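Local atomic coordinates of phenyl-3-pyruvate decarboxylase (Azospirillum brasilense, PDB entry 2NXW), a protein that decarboxylates phenylpyruvate and indole-3-pyruvate with the help of thiamine diphosphate and a metal ion, the latter reaction being a step in auxin biosynthesis. Residues A108-V113 with V229-R234; R173-P178 with P199-D204; Y236-K241 with I335-L340. One frame throughout, in Å; residues are numbered along the deposited sequence.

Contact 1. Residues A108-V113 with V229-R234; sequences AEKSPV and VCVEVR
Lys110 makes the one salt bridge of this buried contact and touches both Val231 and Glu232. Its CB heads toward the backbone of Val231 and Glu232. Next, Lys110 CG lies 4.3 Å from Val231 CG1, the apolar part of the contact. The chain then bends at chi2 (-87°) and chi3 (-78°), on either side of CD, which swings the end past the valine and over to the glutamate. Lys110 CE lies 3.7 Å from Glu232 CG, and Lys110 NZ closes a salt bridge to Glu232 OE2 at 2.8 Å. The ammonium group takes the anti lone pair, on the side away from OE1. Both charges are shared further: NZ also meets the carboxylate of Asp322 and the carbonyl of Gln175, while Glu232 OE2 accepts the backbone N of Asp322. With several bonds on a buried NZ, the lysine probably stays protonated. On the backbone side, Glu109 O lies 4.2 Å from Val231 CG2. Lys110 has positive phi as the C-prime residue of the Schellman motif that ends helix 100-108. The contact joins the turn between helix 100-108 and strand 113-119, in the N-terminal thiamine diphosphate-binding domain, to helix 231-235, just after strand 225-229 of the central domain.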
loop_
_atom_site.group_PDB
_atom_site.type_symbol
_atom_site.label_atom_id
_atom_site.label_comp_id
_atom_site.label_asym_id
_atom_site.label_seq_id
_atom_site.Cartn_x
_atom_site.Cartn_y
_atom_site.Cartn_z
ATOM N N ALA A 108 3.744 13.431 -15.728
ATOM C CA ALA A 108 5.070 12.892 -15.934
ATOM C C ALA A 108 6.027 13.866 -16.612
ATOM O O ALA A 108 7.228 13.854 -16.333
ATOM C CB ALA A 108 4.975 11.603 -16.762
ATOM N N GLU A 109 5.501 14.698 -17.509
ATOM C CA GLU A 109 6.352 15.625 -18.237
ATOM C C GLU A 109 6.200 17.087 -17.836
ATOM O O GLU A 109 6.501 17.999 -18.609
ATOM C CB GLU A 109 6.179 15.388 -19.749
ATOM C CG GLU A 109 6.617 13.938 -20.076
ATOM C CD GLU A 109 6.540 13.529 -21.534
ATOM O OE1 GLU A 109 5.792 14.145 -22.315
ATOM O OE2 GLU A 109 7.233 12.546 -21.894
ATOM N N LYS A 110 5.740 17.279 -16.604
ATOM C CA LYS A 110 5.619 18.615 -16.013
ATOM C C LYS A 110 4.836 19.634 -16.840
ATOM O O LYS A 110 5.306 20.747 -17.071
ATOM C CB LYS A 110 7.031 19.150 -15.717
ATOM C CG LYS A 110 7.781 18.370 -14.619
ATOM C CD LYS A 110 7.491 18.892 -13.216
ATOM C CE LYS A 110 8.278 20.159 -12.942
ATOM N NZ LYS A 110 8.154 20.626 -11.516
ATOM N N SER A 111 3.632 19.257 -17.257
ATOM C CA SER A 111 2.777 20.150 -18.048
ATOM C C SER A 111 1.510 20.386 -17.230
ATOM O O SER A 111 0.794 19.437 -16.886
ATOM C CB SER A 111 2.432 19.505 -19.394
ATOM O OG SER A 111 1.661 20.397 -20.177
ATOM N N PRO A 112 1.213 21.656 -16.910
ATOM C CA PRO A 112 0.038 22.005 -16.110
ATOM C C PRO A 112 -1.309 22.007 -16.804
ATOM O O PRO A 112 -1.807 23.058 -17.232
ATOM C CB PRO A 112 0.410 23.373 -15.552
ATOM C CG PRO A 112 1.098 24.001 -16.703
ATOM C CD PRO A 112 1.997 22.864 -17.237
ATOM N N VAL A 113 -1.895 20.823 -16.911
ATOM C CA VAL A 113 -3.210 20.687 -17.508
ATOM C C VAL A 113 -4.237 20.800 -16.396
ATOM O O VAL A 113 -4.172 20.074 -15.401
ATOM C CB VAL A 113 -3.393 19.314 -18.212
ATOM C CG1 VAL A 113 -4.849 19.132 -18.629
ATOM C CG2 VAL A 113 -2.475 19.230 -19.436
ATOM N N VAL A 229 20.582 22.181 -18.839
ATOM C CA VAL A 229 19.410 23.046 -18.885
ATOM C C VAL A 229 18.234 22.130 -19.206
ATOM O O VAL A 229 18.201 21.463 -20.245
ATOM C CB VAL A 229 19.610 24.151 -19.936
ATOM C CG1 VAL A 229 18.360 25.001 -20.058
ATOM C CG2 VAL A 229 20.800 25.015 -19.517
ATOM N N CYS A 230 17.260 22.121 -18.305
ATOM C CA CYS A 230 16.158 21.177 -18.392
ATOM C C CYS A 230 14.729 21.719 -18.452
ATOM O O CYS A 230 14.518 22.927 -18.577
ATOM C CB CYS A 230 16.341 20.198 -17.229
ATOM S SG CYS A 230 18.124 19.794 -16.922
ATOM N N VAL A 231 13.756 20.817 -18.327
ATOM C CA VAL A 231 12.344 21.169 -18.476
ATOM C C VAL A 231 11.809 22.355 -17.676
ATOM O O VAL A 231 11.106 23.194 -18.231
ATOM C CB VAL A 231 11.421 19.914 -18.259
ATOM C CG1 VAL A 231 11.321 19.556 -16.799
ATOM C CG2 VAL A 231 10.048 20.170 -18.850
ATOM N N GLU A 232 12.136 22.456 -16.393
ATOM C CA GLU A 232 11.620 23.584 -15.620
ATOM C C GLU A 232 12.075 24.950 -16.140
ATOM O O GLU A 232 11.382 25.950 -15.954
ATOM C CB GLU A 232 11.985 23.447 -14.142
ATOM C CG GLU A 232 11.270 22.307 -13.426
ATOM C CD GLU A 232 11.476 22.360 -11.925
ATOM O OE1 GLU A 232 12.547 22.834 -11.501
ATOM O OE2 GLU A 232 10.573 21.924 -11.176
ATOM N N VAL A 233 13.231 25.000 -16.792
ATOM C CA VAL A 233 13.721 26.264 -17.330
ATOM C C VAL A 233 12.745 26.735 -18.403
ATOM O O VAL A 233 12.416 27.919 -18.483
ATOM C CB VAL A 233 15.127 26.106 -17.933
ATOM C CG1 VAL A 233 15.548 27.408 -18.649
ATOM C CG2 VAL A 233 16.133 25.777 -16.818
ATOM N N ARG A 234 12.270 25.805 -19.224
ATOM C CA ARG A 234 11.307 26.172 -20.256
ATOM C C ARG A 234 9.939 26.467 -19.642
ATOM O O ARG A 234 9.319 27.487 -19.945
ATOM C CB ARG A 234 11.150 25.051 -21.286
ATOM C CG ARG A 234 10.245 25.457 -22.442
ATOM C CD ARG A 234 9.735 24.266 -23.220
ATOM N NE ARG A 234 10.810 23.402 -23.689
ATOM C CZ ARG A 234 11.747 23.765 -24.557
ATOM N NH1 ARG A 234 11.751 24.991 -25.061
ATOM N NH2 ARG A 234 12.676 22.895 -24.922
#

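Contact 2. Residues R173-P178 with P199-D204; sequences RAQSRP and PAWPVD. Unlike the reference sequence in segment 173-178: Gln175 (reference Leu).
Ala174 sets its methyl over one face of the Trp201 indole, and Gln175, the next residue, meets the far end of the same ring system obliquely. The methyl is centred on the five-membered ring: Ala174 CB stands 3.7 Å from the centroid of that ring in Trp201, only 8° off the normal, a good CH-pi geometry. Relative to the whole indole the methyl is displaced toward the rim, and its nearest ring atom is Trp201 CE2, 3.7 Å from Ala174 CB. Gln175 lies across the tryptophan at about a right angle, Gln175 CG being 4.0 Å from Trp201 CH2. A bend at chi2 (-72°) brings the amide round toward the six-membered ring, with NE2 of Gln175 4.1 Å from Trp201 CZ3. The amide plane stands 80° from the indole plane, so the two flat groups do not stack. The contact joins the last turn of helix 161-175 to the irregular linker that leaves strand 179-184, in the parallel sheet of the N-terminal part, and runs to helix 205-221. Trp201 projects from this irregular segment at the surface. Its edge also has a backbone neighbour, Pro199 O, in the plane of the ring, and its side chain touches Arg323. Nearby, Arg173 forms a salt bridge with Asp198, a second tie between helix and linker, and the amide of Gln175 makes a weak hydrogen bond to Asp322 O. Farther along the linker, Asp204 caps the start of helix 205-221 through OD1 to Ala207 N.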
loop_
_atom_site.group_PDB
_atom_site.type_symbol
_atom_site.label_atom_id
_atom_site.label_comp_id
_atom_site.label_asym_id
_atom_site.label_seq_id
_atom_site.Cartn_x
_atom_site.Cartn_y
_atom_site.Cartn_z
ATOM N N ARG A 173 0.679 26.171 -11.302
ATOM C CA ARG A 173 1.731 27.082 -11.745
ATOM C C ARG A 173 3.003 26.969 -10.913
ATOM O O ARG A 173 4.111 27.171 -11.426
ATOM C CB ARG A 173 1.210 28.528 -11.711
ATOM C CG ARG A 173 0.349 28.896 -12.912
ATOM C CD ARG A 173 -0.831 29.778 -12.540
ATOM N NE ARG A 173 -0.437 31.068 -11.980
ATOM C CZ ARG A 173 0.064 32.080 -12.681
ATOM N NH1 ARG A 173 0.244 31.970 -13.992
ATOM N NH2 ARG A 173 0.371 33.217 -12.068
ATOM N N ALA A 174 2.860 26.615 -9.641
ATOM C CA ALA A 174 4.021 26.515 -8.772
ATOM C C ALA A 174 4.855 25.273 -9.008
ATOM O O ALA A 174 6.066 25.298 -8.818
ATOM C CB ALA A 174 3.595 26.587 -7.305
ATOM N N GLN A 175 4.215 24.186 -9.430
ATOM C CA GLN A 175 4.955 22.953 -9.656
ATOM C C GLN A 175 4.884 22.459 -11.086
ATOM O O GLN A 175 5.478 21.439 -11.406
ATOM C CB GLN A 175 4.471 21.861 -8.699
ATOM C CG GLN A 175 4.898 22.094 -7.247
ATOM C CD GLN A 175 6.389 21.863 -7.008
ATOM O OE1 GLN A 175 7.224 22.075 -7.896
ATOM N NE2 GLN A 175 6.732 21.442 -5.792
ATOM N N SER A 176 4.163 23.182 -11.936
ATOM C CA SER A 176 4.033 22.812 -13.348
ATOM C C SER A 176 3.546 21.371 -13.525
ATOM O O SER A 176 4.178 20.567 -14.213
ATOM C CB SER A 176 5.375 23.016 -14.066
ATOM O OG SER A 176 5.209 23.015 -15.477
ATOM N N ARG A 177 2.423 21.054 -12.888
ATOM C CA ARG A 177 1.818 19.724 -12.971
ATOM C C ARG A 177 0.311 19.911 -13.085
ATOM O O ARG A 177 -0.229 20.951 -12.716
ATOM C CB ARG A 177 2.077 18.921 -11.706
ATOM C CG ARG A 177 3.512 18.833 -11.246
ATOM C CD ARG A 177 4.129 17.517 -11.640
ATOM N NE ARG A 177 5.356 17.256 -10.895
ATOM C CZ ARG A 177 6.267 16.364 -11.263
ATOM N NH1 ARG A 177 6.083 15.652 -12.368
ATOM N NH2 ARG A 177 7.366 16.187 -10.542
ATOM N N PRO A 178 -0.398 18.896 -13.575
ATOM C CA PRO A 178 -1.852 18.973 -13.725
ATOM C C PRO A 178 -2.570 19.089 -12.386
ATOM O O PRO A 178 -2.046 18.660 -11.352
ATOM C CB PRO A 178 -2.212 17.651 -14.410
ATOM C CG PRO A 178 -0.974 17.245 -15.085
ATOM C CD PRO A 178 0.127 17.645 -14.147
ATOM N N PRO A 199 -1.980 31.978 -4.121
ATOM C CA PRO A 199 -1.441 32.183 -2.775
ATOM C C PRO A 199 0.061 31.877 -2.854
ATOM O O PRO A 199 0.484 31.011 -3.624
ATOM C CB PRO A 199 -2.215 31.167 -1.934
ATOM C CG PRO A 199 -2.557 30.087 -2.916
ATOM C CD PRO A 199 -2.954 30.871 -4.136
ATOM N N ALA A 200 0.869 32.581 -2.070
ATOM C CA ALA A 200 2.316 32.376 -2.103
ATOM C C ALA A 200 2.800 31.057 -1.505
ATOM O O ALA A 200 2.337 30.631 -0.446
ATOM C CB ALA A 200 3.018 33.546 -1.405
ATOM N N TRP A 201 3.727 30.405 -2.202
ATOM C CA TRP A 201 4.309 29.157 -1.718
ATOM C C TRP A 201 5.546 29.525 -0.905
ATOM O O TRP A 201 6.168 30.560 -1.152
ATOM C CB TRP A 201 4.698 28.244 -2.888
ATOM C CG TRP A 201 3.566 27.387 -3.373
ATOM C CD1 TRP A 201 2.328 27.809 -3.771
ATOM C CD2 TRP A 201 3.570 25.961 -3.514
ATOM N NE1 TRP A 201 1.559 26.732 -4.148
ATOM C CE2 TRP A 201 2.295 25.586 -4.001
ATOM C CE3 TRP A 201 4.525 24.962 -3.277
ATOM C CZ2 TRP A 201 1.951 24.254 -4.256
ATOM C CZ3 TRP A 201 4.181 23.632 -3.532
ATOM C CH2 TRP A 201 2.901 23.294 -4.017
ATOM N N PRO A 202 5.918 28.685 0.074
ATOM C CA PRO A 202 7.085 28.927 0.933
ATOM C C PRO A 202 8.408 29.124 0.191
ATOM O O PRO A 202 8.712 28.405 -0.758
ATOM C CB PRO A 202 7.126 27.684 1.822
ATOM C CG PRO A 202 5.698 27.241 1.869
ATOM C CD PRO A 202 5.256 27.421 0.441
ATOM N N VAL A 203 9.190 30.102 0.638
ATOM C CA VAL A 203 10.503 30.374 0.057
ATOM C C VAL A 203 11.450 30.654 1.212
ATOM O O VAL A 203 11.258 31.614 1.961
ATOM C CB VAL A 203 10.491 31.599 -0.877
ATOM C CG1 VAL A 203 11.906 31.876 -1.383
ATOM C CG2 VAL A 203 9.549 31.356 -2.047
ATOM N N ASP A 204 12.458 29.804 1.366
ATOM C CA ASP A 204 13.432 29.957 2.438
ATOM C C ASP A 204 14.635 30.756 1.945
ATOM O O ASP A 204 15.540 30.202 1.318
ATOM C CB ASP A 204 13.893 28.586 2.918
ATOM C CG ASP A 204 14.720 28.664 4.179
ATOM O OD1 ASP A 204 15.369 29.710 4.394
ATOM O OD2 ASP A 204 14.726 27.679 4.942
#

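Contact 3. Residues Y236-K241 with I335-L340; sequences YGLEAK and IPLAGL
A small apolar contact between the N-terminal ends of two helices, with Leu238 pointing into Leu337 and Ala338, lies within the central domain, away from the cofactor. No hydrogen bond crosses it, and the closest approaches are all between carbons or from carbon to backbone N. Leu238 makes the close contacts from its side, through both methyls. Leu238 CD1 rests on the backbone at the junction of the two partners, 3.8 Å from Ala338 N, and also faces the isobutyl group of Leu337, whose CD2 is 4.0 Å from Leu238 CD1. The other methyl turns to the alanine: Leu238 CD2 packs 3.8 Å from Ala338 CB. The branch of Leu238 is thus set against the first turn of the opposite helix, CD1 between Leu337 and the Ala338 backbone, CD2 on the Ala338 methyl. Leu337 answers with CG anti to its backbone N (chi1 -165°), which brings Leu337 CG to 4.1 Å from Leu238 CD1. Each segment places its contact residues at a helix start: Leu238 is the N-cap residue of helix 239-249, Pro336 that of helix 337-346. Just before Leu238, Gly237 has positive phi and is the C-prime residue of the Schellman motif that closes helix 231-235, so the chain turns there from one helix into the next. A salt bridge from Lys241 to Asp342 adds a polar tie between the same two helices. Leu337 also touches Glu232 of helix 231-235 and Leu296 of strand 292-296, so helix 337-346 packs on the mixed sheet, while Leu238 touches Val233 of helix 231-235.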
loop_
_atom_site.group_PDB
_atom_site.type_symbol
_atom_site.label_atom_id
_atom_site.label_comp_id
_atom_site.label_asym_id
_atom_site.label_seq_id
_atom_site.Cartn_x
_atom_site.Cartn_y
_atom_site.Cartn_z
ATOM N N TYR A 236 9.023 27.507 -16.723
ATOM C CA TYR A 236 8.962 28.741 -15.950
ATOM C C TYR A 236 9.435 30.004 -16.674
ATOM O O TYR A 236 9.559 31.076 -16.067
ATOM C CB TYR A 236 9.718 28.550 -14.628
ATOM C CG TYR A 236 9.128 27.450 -13.759
ATOM C CD1 TYR A 236 7.742 27.309 -13.634
ATOM C CD2 TYR A 236 9.945 26.549 -13.077
ATOM C CE1 TYR A 236 7.179 26.296 -12.857
ATOM C CE2 TYR A 236 9.390 25.520 -12.284
ATOM C CZ TYR A 236 8.005 25.407 -12.186
ATOM O OH TYR A 236 7.445 24.413 -11.422
ATOM N N GLY A 237 9.693 29.882 -17.972
ATOM C CA GLY A 237 10.127 31.035 -18.746
ATOM C C GLY A 237 11.431 31.655 -18.279
ATOM O O GLY A 237 11.579 32.876 -18.255
ATOM N N LEU A 238 12.391 30.811 -17.927
ATOM C CA LEU A 238 13.684 31.275 -17.439
ATOM C C LEU A 238 14.817 31.247 -18.469
ATOM O O LEU A 238 15.979 31.349 -18.098
ATOM C CB LEU A 238 14.090 30.423 -16.238
ATOM C CG LEU A 238 13.147 30.544 -15.044
ATOM C CD1 LEU A 238 13.549 29.555 -13.957
ATOM C CD2 LEU A 238 13.208 31.982 -14.519
ATOM N N GLU A 239 14.504 31.123 -19.752
ATOM C CA GLU A 239 15.585 31.046 -20.734
ATOM C C GLU A 239 16.591 32.201 -20.712
ATOM O O GLU A 239 17.800 31.968 -20.760
ATOM C CB GLU A 239 15.029 30.872 -22.150
ATOM C CG GLU A 239 16.125 30.828 -23.209
ATOM C CD GLU A 239 15.613 30.435 -24.573
ATOM O OE1 GLU A 239 14.509 30.885 -24.952
ATOM O OE2 GLU A 239 16.320 29.682 -25.270
ATOM N N ALA A 240 16.104 33.437 -20.645
ATOM C CA ALA A 240 16.996 34.595 -20.628
ATOM C C ALA A 240 17.911 34.587 -19.403
ATOM O O ALA A 240 19.115 34.801 -19.521
ATOM C CB ALA A 240 16.183 35.889 -20.667
ATOM N N LYS A 241 17.340 34.338 -18.228
ATOM C CA LYS A 241 18.129 34.305 -17.005
ATOM C C LYS A 241 19.142 33.167 -17.035
ATOM O O LYS A 241 20.278 33.328 -16.590
ATOM C CB LYS A 241 17.221 34.138 -15.787
ATOM C CG LYS A 241 16.397 35.367 -15.440
ATOM C CD LYS A 241 17.238 36.386 -14.689
ATOM C CE LYS A 241 16.362 37.503 -14.136
ATOM N NZ LYS A 241 17.109 38.351 -13.172
ATOM N N ILE A 335 12.924 26.173 -2.378
ATOM C CA ILE A 335 13.825 26.922 -3.235
ATOM C C ILE A 335 13.289 26.922 -4.658
ATOM O O ILE A 335 13.452 25.943 -5.388
ATOM C CB ILE A 335 15.241 26.312 -3.240
ATOM C CG1 ILE A 335 15.849 26.424 -1.838
ATOM C CG2 ILE A 335 16.110 27.009 -4.292
ATOM C CD1 ILE A 335 17.312 26.065 -1.759
ATOM N N PRO A 336 12.611 28.005 -5.059
ATOM C CA PRO A 336 12.069 28.087 -6.418
ATOM C C PRO A 336 13.242 28.186 -7.382
ATOM O O PRO A 336 14.251 28.808 -7.069
ATOM C CB PRO A 336 11.223 29.357 -6.380
ATOM C CG PRO A 336 11.911 30.200 -5.336
ATOM C CD PRO A 336 12.266 29.203 -4.271
ATOM N N LEU A 337 13.122 27.555 -8.542
ATOM C CA LEU A 337 14.198 27.579 -9.520
ATOM C C LEU A 337 14.590 29.004 -9.919
ATOM O O LEU A 337 15.774 29.312 -10.027
ATOM C CB LEU A 337 13.798 26.777 -10.760
ATOM C CG LEU A 337 14.956 26.430 -11.702
ATOM C CD1 LEU A 337 15.930 25.506 -10.988
ATOM C CD2 LEU A 337 14.429 25.760 -12.960
ATOM N N ALA A 338 13.604 29.870 -10.134
ATOM C CA ALA A 338 13.894 31.242 -10.514
ATOM C C ALA A 338 14.722 31.934 -9.435
ATOM O O ALA A 338 15.607 32.732 -9.742
ATOM C CB ALA A 338 12.600 32.010 -10.758
ATOM N N GLY A 339 14.433 31.607 -8.175
ATOM C CA GLY A 339 15.160 32.205 -7.064
ATOM C C GLY A 339 16.595 31.728 -6.981
ATOM O O GLY A 339 17.507 32.510 -6.681
ATOM N N LEU A 340 16.810 30.441 -7.238
ATOM C CA LEU A 340 18.152 29.877 -7.210
ATOM C C LEU A 340 18.988 30.524 -8.313
ATOM O O LEU A 340 20.144 30.886 -8.098
ATOM C CB LEU A 340 18.098 28.364 -7.434
ATOM C CG LEU A 340 19.452 27.686 -7.603
ATOM C CD1 LEU A 340 20.234 27.771 -6.295
ATOM C CD2 LEU A 340 19.250 26.233 -8.023
#

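In the fold
Contacts 1 and 3 are buried, whereas contact 2 lies at the surface. Contact 1 is the polar one, built on a buried salt bridge between the N-terminal and central domains; contact 3 is aliphatic and stays within the central domain; contact 2 rests on an aromatic face where the end of helix 161-175 meets the loop leading into helix 205-221. All three meet at one junction. Lys110 O and Ser176 OG, probably hydrogen-bonded, tie residues 108-113 to 173-178. Tyr236 OH, probably hydrogen-bonded to Ala174 O, joins contact 3 to contact 2, and helices 231-235 and 239-249 link contacts 1 and 3 in sequence.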